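Local coordinates for protein putative isochorismatase hydrolase (Oleispira antarctica, PDB 3LQY) that is a putative isochorismatase-family hydrolase with an alpha/beta fold built on a parallel sheet, probably acting on a small-molecule substrate, at residues Gln16-Ser21 with Gly25-Leu30; Lys106-Ala111 with Leu137-Ala142. One frame throughout, in Å; residues are numbered along the deposited sequence.

Interaction 1 of 2, residues Gln16-Ser21 with Gly25-Leu30; sequences QNDYFS and GAKNPL
The first torsion of Tyr19 (chi1 -75°) sets its CG opposite its own carbonyl carbon, Leu30 CG does likewise, and the two side chains thereby cross, with a leucine methyl over the phenol ring. Both belong to the connection between strand 8-13 and helix 33-49 of the isochorismatase-like alpha/beta fold, in which a short 3-10 turn at 17-19 is met by the irregular segment 25-30. Leu30 CD1 lies 3.8 Å from the centroid of the Tyr19 ring, a CH-pi contact displaced toward the rim. In the plane of that ring, at its edge, Asn28 O comes within 3.2 Å of Tyr19 CD1. Elsewhere the ring packs edge-to-face on Phe69.

Backbone bonds fasten the two segments. Leu30 N donates to Tyr19 O over 2.8 Å in a nearly straight bond (167° at the hydrogen), and Tyr19 O also accepts from Thr33 OG1. Asn28 N reaches Asp18 O in a more bent bond.

At the charged end, Lys27 N donates to Asp18 OD1, approaching from above the carboxylate plane rather than within it. Lys27 NZ stays 4.5 Å from Asp18 OD1, beyond a salt bridge; two waters bridge NZ to the carboxylate, water 1 to OD1 and water 2 to OD2, and both accept from NZ. Asp18 OD2 also accepts from Phe69 N. The Ala26 methyl is set against backbone oxygens of the 16-21 segment, with CB 3.1 Å from Phe20 O. At the far end, water 3 accepts from Ser21 N and donates to Leu30 O, the latter bond spanning 2.9 Å from the water oxygen to Leu30 O.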
loop_
_atom_site.group_PDB
_atom_site.type_symbol
_atom_site.label_atom_id
_atom_site.label_comp_id
_atom_site.label_asym_id
_atom_site.label_seq_id
_atom_site.Cartn_x
_atom_site.Cartn_y
_atom_site.Cartn_z
ATOM N N GLN A 16 -1.259 -0.227 8.683
ATOM C CA GLN A 16 -1.265 0.323 10.012
ATOM C C GLN A 16 -2.267 -0.383 10.905
ATOM O O GLN A 16 -3.273 -0.931 10.456
ATOM C CB GLN A 16 -1.539 1.821 9.963
ATOM C CG GLN A 16 -0.414 2.594 9.309
ATOM C CD GLN A 16 -0.852 3.963 8.887
ATOM O OE1 GLN A 16 -1.095 4.190 7.696
ATOM N NE2 GLN A 16 -0.974 4.875 9.818
ATOM N N ASN A 17 -1.926 -0.431 12.198
ATOM C CA ASN A 17 -2.687 -1.203 13.161
ATOM C C ASN A 17 -4.190 -1.025 13.138
ATOM O O ASN A 17 -4.950 -2.007 13.243
ATOM C CB ASN A 17 -2.184 -0.885 14.571
ATOM C CG ASN A 17 -0.845 -1.545 14.874
ATOM O OD1 ASN A 17 -0.570 -2.652 14.416
ATOM N ND2 ASN A 17 -0.005 -0.859 15.637
ATOM N N ASP A 18 -4.661 0.216 13.058
ATOM C CA ASP A 18 -6.150 0.444 13.013
ATOM C C ASP A 18 -6.946 -0.323 11.958
ATOM O O ASP A 18 -8.183 -0.413 12.053
ATOM C CB ASP A 18 -6.513 1.946 12.925
ATOM C CG ASP A 18 -6.419 2.694 14.265
ATOM O OD1 ASP A 18 -6.636 2.075 15.328
ATOM O OD2 ASP A 18 -6.099 3.916 14.267
ATOM N N TYR A 19 -6.249 -0.853 10.962
ATOM C CA TYR A 19 -6.855 -1.639 9.895
ATOM C C TYR A 19 -7.040 -3.111 10.165
ATOM O O TYR A 19 -7.776 -3.774 9.475
ATOM C CB TYR A 19 -6.059 -1.474 8.583
ATOM C CG TYR A 19 -6.241 -0.160 7.830
ATOM C CD1 TYR A 19 -7.373 0.616 8.007
ATOM C CD2 TYR A 19 -5.300 0.250 6.895
ATOM C CE1 TYR A 19 -7.587 1.760 7.247
ATOM C CE2 TYR A 19 -5.472 1.419 6.118
ATOM C CZ TYR A 19 -6.627 2.175 6.324
ATOM O OH TYR A 19 -6.794 3.322 5.599
ATOM N N PHE A 20 -6.464 -3.617 11.234
ATOM C CA PHE A 20 -6.427 -5.050 11.486
ATOM C C PHE A 20 -7.445 -5.394 12.567
ATOM O O PHE A 20 -7.324 -4.938 13.746
ATOM C CB PHE A 20 -5.043 -5.397 12.039
ATOM C CG PHE A 20 -3.932 -5.377 11.014
ATOM C CD1 PHE A 20 -3.386 -6.553 10.576
ATOM C CD2 PHE A 20 -3.435 -4.164 10.504
ATOM C CE1 PHE A 20 -2.311 -6.550 9.650
ATOM C CE2 PHE A 20 -2.398 -4.132 9.574
ATOM C CZ PHE A 20 -1.820 -5.325 9.147
ATOM N N SER A 21 -8.396 -6.256 12.263
ATOM C CA SER A 21 -9.368 -6.634 13.286
ATOM C C SER A 21 -8.703 -7.441 14.435
ATOM O O SER A 21 -9.239 -7.456 15.551
ATOM C CB SER A 21 -10.508 -7.421 12.706
ATOM O OG SER A 21 -10.013 -8.577 12.071
ATOM N N GLY A 25 -8.609 -2.731 19.832
ATOM C CA GLY A 25 -9.063 -1.339 19.715
ATOM C C GLY A 25 -8.943 -0.736 18.313
ATOM O O GLY A 25 -9.069 0.479 18.166
ATOM N N ALA A 26 -8.737 -1.584 17.308
ATOM C CA ALA A 26 -8.574 -1.108 15.908
ATOM C C ALA A 26 -9.756 -0.199 15.608
ATOM O O ALA A 26 -10.894 -0.596 15.833
ATOM C CB ALA A 26 -8.521 -2.290 14.950
ATOM N N LYS A 27 -9.508 1.010 15.079
ATOM C CA LYS A 27 -10.604 1.968 14.856
ATOM C C LYS A 27 -11.216 1.893 13.450
ATOM O O LYS A 27 -12.233 2.606 13.157
ATOM C CB LYS A 27 -10.152 3.414 15.149
ATOM C CG LYS A 27 -9.803 3.761 16.650
ATOM C CD LYS A 27 -9.222 5.179 16.760
ATOM C CE LYS A 27 -8.753 5.609 18.172
ATOM N NZ LYS A 27 -7.333 5.230 18.520
ATOM N N ASN A 28 -10.640 1.079 12.562
ATOM C CA ASN A 28 -11.118 1.054 11.166
ATOM C C ASN A 28 -10.756 -0.283 10.520
ATOM O O ASN A 28 -10.059 -0.305 9.512
ATOM C CB ASN A 28 -10.516 2.234 10.380
ATOM C CG ASN A 28 -11.407 2.692 9.205
ATOM O OD1 ASN A 28 -12.340 3.503 9.370
ATOM N ND2 ASN A 28 -11.095 2.191 8.011
ATOM N N PRO A 29 -11.182 -1.405 11.148
ATOM C CA PRO A 29 -10.804 -2.743 10.721
ATOM C C PRO A 29 -11.307 -3.003 9.322
ATOM O O PRO A 29 -12.441 -2.591 8.989
ATOM C CB PRO A 29 -11.461 -3.668 11.768
ATOM C CG PRO A 29 -12.586 -2.881 12.290
ATOM C CD PRO A 29 -12.100 -1.447 12.300
ATOM N N LEU A 30 -10.436 -3.590 8.508
ATOM C CA LEU A 30 -10.759 -3.935 7.129
ATOM C C LEU A 30 -10.950 -5.418 7.045
ATOM O O LEU A 30 -10.662 -6.134 7.995
ATOM C CB LEU A 30 -9.611 -3.550 6.217
ATOM C CG LEU A 30 -9.152 -2.107 6.287
ATOM C CD1 LEU A 30 -7.974 -1.941 5.309
ATOM C CD2 LEU A 30 -10.251 -1.073 5.957
HETATM O O HOH W 1 -6.558 2.327 17.949
HETATM O O HOH W 2 -5.627 5.863 16.084
HETATM O O HOH W 3 -8.800 -7.418 9.742
#

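Interaction 2 of 2, residues Lys106-Ala111 with Leu137-Ala142; sequences KVLDDA and LGYECA
Tyr139 reaches from the residue just before strand 140-149 to Leu108 on helix 104-110, a contact between a helix and the N-terminal end of a strand in the parallel-sheet alpha/beta fold. Just before it, Gly138 closes helix 128-137 with a Schellman motif; its positive phi (119°) lets the chain turn into the strand.

The packed part is mostly apolar. Leu108 CD1 lies 3.8 Å from Tyr139 CZ, approaching the ring obliquely, and Leu108 CB touches the phenol oxygen, 3.6 Å from Tyr139 OH. The first torsion of Tyr139 (chi1 -56°) swings the phenol out toward the helix, and its outer end makes the whole contact with the 106-111 segment. Phe99 and Leu116 touch both side chains, adding a loop and the neighbouring strand 115-121 to the buried side.

The other side is polar and looser. Asp109 is exposed on the helix, its carboxylate plane tilted 28° from the phenol ring, and its OD1 is 3.4 Å from Tyr139 OH. Only 114 Å² is buried between the segments, fitting a contact made by few side chains. An alanine in place of Tyr139 would remove the ring and hydroxyl, and would probably open a gap beside Leu108 and leave the bridging water without one of its partners. That water lies in the plane of the phenol ring, accepting from Tyr139 OH at 3.1 Å and donating to Asp109 OD1 at 2.8 Å.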
loop_
_atom_site.group_PDB
_atom_site.type_symbol
_atom_site.label_atom_id
_atom_site.label_comp_id
_atom_site.label_asym_id
_atom_site.label_seq_id
_atom_site.Cartn_x
_atom_site.Cartn_y
_atom_site.Cartn_z
ATOM N N LYS A 106 9.870 13.130 -4.352
ATOM C CA LYS A 106 11.252 13.501 -4.060
ATOM C C LYS A 106 12.004 12.276 -3.542
ATOM O O LYS A 106 13.114 11.986 -3.966
ATOM C CB LYS A 106 11.297 14.637 -3.028
ATOM N N VAL A 107 11.380 11.538 -2.648
ATOM C CA VAL A 107 11.966 10.302 -2.145
ATOM C C VAL A 107 12.258 9.265 -3.249
ATOM O O VAL A 107 13.405 8.813 -3.391
ATOM C CB VAL A 107 11.097 9.690 -1.001
ATOM C CG1 VAL A 107 11.471 8.232 -0.748
ATOM C CG2 VAL A 107 11.229 10.512 0.281
ATOM N N LEU A 108 11.241 8.926 -4.051
ATOM C CA LEU A 108 11.410 7.954 -5.121
ATOM C C LEU A 108 12.452 8.456 -6.104
ATOM O O LEU A 108 13.352 7.700 -6.480
ATOM C CB LEU A 108 10.091 7.701 -5.854
ATOM C CG LEU A 108 8.982 7.044 -5.026
ATOM C CD1 LEU A 108 7.690 7.000 -5.863
ATOM C CD2 LEU A 108 9.376 5.646 -4.592
ATOM N N ASP A 109 12.353 9.742 -6.455
ATOM C CA ASP A 109 13.262 10.362 -7.422
ATOM C C ASP A 109 14.700 10.419 -6.905
ATOM O O ASP A 109 15.614 10.615 -7.689
ATOM C CB ASP A 109 12.801 11.785 -7.826
ATOM C CG ASP A 109 11.713 11.793 -8.892
ATOM O OD1 ASP A 109 11.432 10.747 -9.537
ATOM O OD2 ASP A 109 11.114 12.877 -9.087
ATOM N N ASP A 110 14.910 10.249 -5.598
ATOM C CA ASP A 110 16.257 10.181 -5.076
ATOM C C ASP A 110 16.863 8.769 -5.148
ATOM O O ASP A 110 18.078 8.634 -5.265
ATOM C CB ASP A 110 16.332 10.794 -3.662
ATOM C CG ASP A 110 16.130 12.318 -3.677
ATOM O OD1 ASP A 110 16.174 12.925 -4.777
ATOM O OD2 ASP A 110 15.911 12.904 -2.597
ATOM N N ALA A 111 16.041 7.726 -5.091
ATOM C CA ALA A 111 16.551 6.382 -5.392
ATOM C C ALA A 111 16.506 6.145 -6.895
ATOM O O ALA A 111 16.212 7.061 -7.674
ATOM C CB ALA A 111 15.746 5.338 -4.664
ATOM N N LEU A 137 2.302 9.791 -13.446
ATOM C CA LEU A 137 3.571 10.485 -13.288
ATOM C C LEU A 137 4.667 9.839 -14.101
ATOM O O LEU A 137 5.712 10.435 -14.254
ATOM C CB LEU A 137 4.001 10.500 -11.824
ATOM C CG LEU A 137 3.270 11.505 -10.938
ATOM C CD1 LEU A 137 3.666 11.258 -9.437
ATOM C CD2 LEU A 137 3.537 12.943 -11.376
ATOM N N GLY A 138 4.461 8.606 -14.546
ATOM C CA GLY A 138 5.434 7.916 -15.363
ATOM C C GLY A 138 6.054 6.624 -14.868
ATOM O O GLY A 138 6.859 6.034 -15.592
ATOM N N TYR A 139 5.720 6.174 -13.655
ATOM C CA TYR A 139 6.222 4.896 -13.165
ATOM C C TYR A 139 5.493 3.734 -13.778
ATOM O O TYR A 139 4.287 3.823 -14.010
ATOM C CB TYR A 139 6.044 4.790 -11.628
ATOM C CG TYR A 139 6.696 5.929 -10.878
ATOM C CD1 TYR A 139 8.031 5.865 -10.494
ATOM C CD2 TYR A 139 5.970 7.072 -10.543
ATOM C CE1 TYR A 139 8.631 6.914 -9.836
ATOM C CE2 TYR A 139 6.562 8.133 -9.861
ATOM C CZ TYR A 139 7.898 8.055 -9.508
ATOM O OH TYR A 139 8.492 9.106 -8.812
ATOM N N GLU A 140 6.194 2.633 -14.034
ATOM C CA GLU A 140 5.506 1.385 -14.403
ATOM C C GLU A 140 5.066 0.747 -13.090
ATOM O O GLU A 140 5.870 0.600 -12.182
ATOM C CB GLU A 140 6.421 0.444 -15.176
ATOM C CG GLU A 140 6.997 1.057 -16.399
ATOM C CD GLU A 140 7.919 0.117 -17.111
ATOM O OE1 GLU A 140 8.047 -1.047 -16.673
ATOM O OE2 GLU A 140 8.539 0.550 -18.080
ATOM N N CYS A 141 3.782 0.419 -12.973
ATOM C CA CYS A 141 3.237 -0.021 -11.706
ATOM C C CYS A 141 2.792 -1.457 -11.806
ATOM O O CYS A 141 2.276 -1.903 -12.858
ATOM C CB CYS A 141 2.023 0.832 -11.340
ATOM S SG CYS A 141 2.379 2.564 -11.066
ATOM N N ALA A 142 2.960 -2.158 -10.692
ATOM C CA ALA A 142 2.315 -3.430 -10.483
ATOM C C ALA A 142 1.626 -3.343 -9.133
ATOM O O ALA A 142 2.028 -2.553 -8.276
ATOM C CB ALA A 142 3.340 -4.553 -10.507
HETATM O O HOH W 4 11.369 8.028 -9.101
#

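Both segments of interaction 1 precede those of interaction 2 along the chain. Their centres are 28 Å apart, on opposite sides of the chain's centre, and their nearest atoms are about 16 Å from each other. Both lie within the isochorismatase domain and adjoin the same parallel sheet: interaction 1 occupies the connection leaving strand 8-13, whereas interaction 2 joins helix 104-110 to the beginning of strand 140-149. Strand 115-121, between those two strands in the sheet, is touched by side chains from both contacts, at Ala121 by interaction 1 and at Leu116 by interaction 2. A local loop closure and a longer-range helix-to-strand contact thus lie toward opposite ends of that central strand.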